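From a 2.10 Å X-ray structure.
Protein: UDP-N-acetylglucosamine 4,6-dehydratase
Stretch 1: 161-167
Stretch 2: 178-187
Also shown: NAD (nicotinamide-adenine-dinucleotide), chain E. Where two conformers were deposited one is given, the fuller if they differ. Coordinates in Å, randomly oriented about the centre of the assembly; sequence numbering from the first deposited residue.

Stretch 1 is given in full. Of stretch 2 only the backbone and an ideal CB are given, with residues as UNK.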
# COMPACT_ATOMS: atom_id res chain seq x y z
N PHE A 161 4.17 -15.81 13.86
CA PHE A 161 5.42 -15.15 13.65
C PHE A 161 5.11 -13.72 13.27
O PHE A 161 4.23 -13.45 12.42
CB PHE A 161 6.22 -15.81 12.51
CG PHE A 161 7.34 -14.96 12.04
CD1 PHE A 161 8.56 -14.92 12.74
CD2 PHE A 161 7.17 -14.10 10.97
CE1 PHE A 161 9.56 -14.06 12.37
CE2 PHE A 161 8.20 -13.26 10.58
CZ PHE A 161 9.41 -13.25 11.29
N CYS A 162 5.88 -12.81 13.85
CA CYS A 162 5.79 -11.44 13.40
C CYS A 162 7.09 -10.71 13.72
O CYS A 162 8.00 -11.30 14.24
CB CYS A 162 4.59 -10.75 14.06
SG CYS A 162 4.71 -10.71 15.80
N VAL A 163 7.16 -9.42 13.42
CA VAL A 163 8.41 -8.68 13.51
C VAL A 163 8.57 -8.06 14.88
O VAL A 163 7.58 -7.71 15.52
CB VAL A 163 8.47 -7.54 12.52
CG1 VAL A 163 8.10 -8.03 11.14
CG2 VAL A 163 7.56 -6.38 13.00
N SER A 164 9.82 -7.92 15.32
CA SER A 164 10.13 -7.18 16.53
C SER A 164 10.47 -5.73 16.22
O SER A 164 10.71 -5.38 15.05
CB SER A 164 11.30 -7.81 17.26
OG SER A 164 10.85 -8.72 18.23
N THR A 165 10.51 -4.92 17.29
CA THR A 165 11.12 -3.58 17.27
C THR A 165 12.49 -3.65 16.63
O THR A 165 13.24 -4.60 16.88
CB THR A 165 11.25 -3.01 18.70
OG1 THR A 165 11.92 -3.96 19.52
CG2 THR A 165 9.88 -2.73 19.31
N ASP A 166 12.82 -2.68 15.80
CA ASP A 166 14.10 -2.69 15.08
C ASP A 166 15.31 -2.73 16.02
O ASP A 166 16.37 -3.26 15.66
CB ASP A 166 14.25 -1.46 14.16
CG ASP A 166 13.21 -1.41 13.06
OD1 ASP A 166 12.38 -2.32 12.92
OD2 ASP A 166 13.23 -0.41 12.32
N LYS A 167 15.16 -2.17 17.22
CA LYS A 167 16.25 -2.11 18.18
C LYS A 167 15.81 -2.43 19.61
O LYS A 167 14.64 -2.24 19.99
CB LYS A 167 16.92 -0.73 18.14
CG LYS A 167 15.97 0.45 18.28
CD LYS A 167 16.65 1.75 17.88
CE LYS A 167 15.75 2.62 16.98
NZ LYS A 167 16.59 3.53 16.11
N UNK A 178 4.78 2.13 18.98
CA UNK A 178 3.65 1.27 18.59
C UNK A 178 4.10 -0.16 18.54
O UNK A 178 3.38 -1.02 19.06
CB UNK A 178 3.07 1.69 17.24
N UNK A 179 5.27 -0.43 17.97
CA UNK A 179 5.83 -1.79 17.95
C UNK A 179 6.15 -2.24 19.40
O UNK A 179 6.05 -3.43 19.72
CB UNK A 179 7.09 -1.84 17.08
N UNK A 180 6.53 -1.33 20.27
CA UNK A 180 6.81 -1.69 21.66
C UNK A 180 5.53 -2.05 22.40
O UNK A 180 5.51 -2.95 23.22
CB UNK A 180 7.52 -0.54 22.38
N UNK A 181 4.45 -1.33 22.10
CA UNK A 181 3.16 -1.63 22.72
C UNK A 181 2.66 -2.96 22.15
O UNK A 181 2.15 -3.81 22.89
CB UNK A 181 2.15 -0.51 22.48
N UNK A 182 2.85 -3.17 20.87
CA UNK A 182 2.48 -4.45 20.25
C UNK A 182 3.09 -5.66 20.97
O UNK A 182 2.41 -6.66 21.19
CB UNK A 182 2.92 -4.46 18.78
N UNK A 183 4.38 -5.57 21.26
CA UNK A 183 5.15 -6.60 21.99
C UNK A 183 4.50 -6.95 23.34
O UNK A 183 4.49 -8.11 23.76
CB UNK A 183 6.58 -6.12 22.22
N UNK A 184 3.95 -5.97 24.01
CA UNK A 184 3.21 -6.23 25.27
C UNK A 184 2.00 -7.15 24.99
O UNK A 184 1.78 -8.15 25.69
CB UNK A 184 2.74 -4.92 25.90
N UNK A 185 1.24 -6.81 23.95
CA UNK A 185 0.09 -7.63 23.56
C UNK A 185 0.54 -9.01 23.15
O UNK A 185 -0.16 -9.98 23.41
CB UNK A 185 -0.69 -6.97 22.42
N UNK A 186 1.66 -9.08 22.43
CA UNK A 186 2.27 -10.33 21.99
C UNK A 186 2.67 -11.19 23.22
O UNK A 186 2.53 -12.37 23.22
CB UNK A 186 3.49 -10.04 21.11
N UNK A 187 3.23 -10.56 24.23
CA UNK A 187 3.64 -11.30 25.40
C UNK A 187 2.41 -11.93 26.04
O UNK A 187 2.51 -13.04 26.49
CB UNK A 187 4.38 -10.40 26.39
PA NAD E . 6.26 -3.00 3.54
O1A NAD E . 5.69 -1.62 3.50
O2A NAD E . 6.94 -3.31 2.23
O5B NAD E . 5.12 -4.10 3.50
C5B NAD E . 4.11 -3.99 4.52
C4B NAD E . 2.92 -4.73 3.89
O4B NAD E . 1.80 -4.77 4.75
C3B NAD E . 2.47 -4.01 2.58
O3B NAD E . 2.43 -4.91 1.49
C2B NAD E . 1.08 -3.46 2.95
O2B NAD E . 0.21 -3.26 1.84
C1B NAD E . 0.66 -4.56 3.95
N9A NAD E . -0.42 -4.11 4.81
C8A NAD E . -0.43 -3.01 5.58
N7A NAD E . -1.57 -2.87 6.17
C5A NAD E . -2.32 -3.97 5.86
C6A NAD E . -3.60 -4.40 6.17
N6A NAD E . -4.32 -3.63 7.06
N1A NAD E . -4.08 -5.53 5.66
C2A NAD E . -3.35 -6.25 4.81
N3A NAD E . -2.14 -5.87 4.47
C4A NAD E . -1.60 -4.76 4.97
O3 NAD E . 7.22 -3.14 4.83
PN NAD E . 8.41 -4.24 4.81
O1N NAD E . 9.72 -3.58 4.40
O2N NAD E . 8.21 -5.52 4.12
O5D NAD E . 8.62 -4.39 6.44
C5D NAD E . 7.65 -5.25 7.01
C4D NAD E . 7.87 -5.32 8.53
O4D NAD E . 9.30 -5.44 8.83
C3D NAD E . 7.42 -3.99 9.18
O3D NAD E . 6.99 -4.16 10.55
C2D NAD E . 8.74 -3.19 9.25
O2D NAD E . 8.72 -2.18 10.28
C1D NAD E . 9.74 -4.29 9.60
N1N NAD E . 11.12 -3.91 9.27
C2N NAD E . 11.43 -3.63 8.00
C3N NAD E . 12.72 -3.29 7.64
C7N NAD E . 13.07 -2.95 6.25
O7N NAD E . 14.22 -2.58 6.05
N7N NAD E . 12.18 -3.01 5.24
C4N NAD E . 13.72 -3.23 8.64
C5N NAD E . 13.37 -3.54 9.94
C6N NAD E . 12.05 -3.87 10.24

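Across this contact the helix of 178-187 runs nearly antiparallel to strand 161-163, at 157° between their N-to-C directions, with 10.9 Å between the axes at closest approach. Such spacing leaves room for side chains to fill the gap.

Position 178 has its CA-to-CB bond sideways, with no atom of stretch 1 within 5.5 Å of the ideal CB. Stretch 1 sets no rule here, and many residues would fit. It is Ser 178, whose OG is hydrogen-bonded elsewhere in the structure.

Position 179 is the most constrained. Its CB points toward stretch 1 and lies 3.7 Å from Thr 165 CG2, so the chain must start against a methyl group. Beyond lie the CG2 methyl of Val 163, the carboxylate of Asp 166 and the ribose hydroxyls O2D and O3D of NAD. A short side chain would meet Thr 165 but fall short of the ribose; a long one ending in a donor, such as lysine or arginine, could do both. The deposited residue is Lys 179. Its CB packs on Thr 165 CG2, and with chi angles m, m, t, p the chain carries NZ to the cofactor, where NZ donates to NAD O2D at 2.5 Å and to NAD O3D at 2.8 Å. Val 163 CG2 lies 3.9 Å from NZ, an apolar neighbour beside the amine. Asp 166 OD1 is 4.5 Å from NZ, too far for a salt bridge, though the opposite charges are near each other.

Position 180 points sideways, its ideal CB 4.4 Å from Thr 165 CG2. The same methyl also approaches the backbone, so little is asked beyond a CB: alanine would suit, and equally a long polar or charged chain that leads off elsewhere. Arg 180 does this: its NH1 forms a salt bridge with OE1 of the residue at 183, at 2.9 Å, one helical turn on.

Position 181 is out of reach, and stretch 1 leaves the choice free; it is Ile 181.

Position 182 points toward stretch 1, but nothing lies within 5.5 Å of its ideal CB. The nearest atom on offer is the carbonyl oxygen Val 163 O, an acceptor, so a medium or long chain, apolar or ending in a donor, could reach toward it. Met 182, present as selenomethionine, brings SE to 4.1 Å from Val 163 O.

Position 183 also points toward stretch 1 across a gap, which would admit medium or long side chains, polar ones included. Glu 183 OE1 comes no closer than 4.9 Å to Thr 165 CG2; OE1 completes the salt bridge with Arg 180, and OE2 is hydrogen-bonded elsewhere in the structure.

Positions 184 and 185 are out of reach and unspecified by stretch 1; they are Met 184, a selenomethionine, and Phe 185.

Position 186 points toward Cys 162, whose SG is 5.5 Å from the ideal CB. A branched or linear apolar chain, leucine, isoleucine or methionine, could cover that distance. Leu 186 does so with CD2, 3.6 Å from Cys 162 SG, at an off-well chi1 of -106°.

Position 187 is again out of reach: Met 187, also selenomethionine.

Stretch 2, residues 178-187: SKRIMEMFLM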
# COMPACT_ATOMS: atom_id res chain seq x y z
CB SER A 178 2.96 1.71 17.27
OG SER A 178 3.69 1.31 16.16
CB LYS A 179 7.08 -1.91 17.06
CG LYS A 179 6.95 -1.46 15.57
CD LYS A 179 6.35 -2.55 14.68
CE LYS A 179 6.55 -2.24 13.16
NZ LYS A 179 7.92 -2.56 12.67
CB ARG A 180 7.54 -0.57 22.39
CG ARG A 180 7.78 -0.86 23.85
CD ARG A 180 8.71 -2.06 24.08
NE ARG A 180 8.75 -2.35 25.51
CZ ARG A 180 8.08 -3.33 26.12
NH1 ARG A 180 7.34 -4.20 25.43
NH2 ARG A 180 8.20 -3.45 27.44
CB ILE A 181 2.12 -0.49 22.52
CG1 ILE A 181 2.56 0.75 23.28
CG2 ILE A 181 0.73 -0.93 22.95
CD1 ILE A 181 2.09 2.05 22.67
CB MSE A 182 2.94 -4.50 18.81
CG MSE A 182 2.53 -5.80 18.10
SE MSE A 182 3.92 -6.33 16.87
CE MSE A 182 3.56 -5.10 15.59
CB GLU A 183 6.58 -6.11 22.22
CG GLU A 183 7.51 -7.11 22.93
CD GLU A 183 8.93 -6.58 23.17
OE1 GLU A 183 9.12 -5.36 23.40
OE2 GLU A 183 9.87 -7.41 23.17
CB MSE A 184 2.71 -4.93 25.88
CG MSE A 184 3.80 -3.98 26.30
SE MSE A 184 3.07 -2.29 26.94
CE MSE A 184 4.72 -1.32 27.25
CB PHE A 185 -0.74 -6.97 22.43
CG PHE A 185 -1.65 -5.87 22.91
CD1 PHE A 185 -2.93 -6.16 23.34
CD2 PHE A 185 -1.19 -4.57 23.02
CE1 PHE A 185 -3.77 -5.16 23.83
CE2 PHE A 185 -1.99 -3.56 23.51
CZ PHE A 185 -3.30 -3.84 23.91
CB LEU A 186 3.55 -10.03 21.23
CG LEU A 186 3.68 -10.16 19.73
CD1 LEU A 186 2.60 -9.39 19.01
CD2 LEU A 186 5.11 -9.73 19.29
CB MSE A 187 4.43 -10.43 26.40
CG MSE A 187 5.86 -10.08 26.01
SE MSE A 187 7.02 -11.51 25.24
CE MSE A 187 6.73 -11.14 23.32
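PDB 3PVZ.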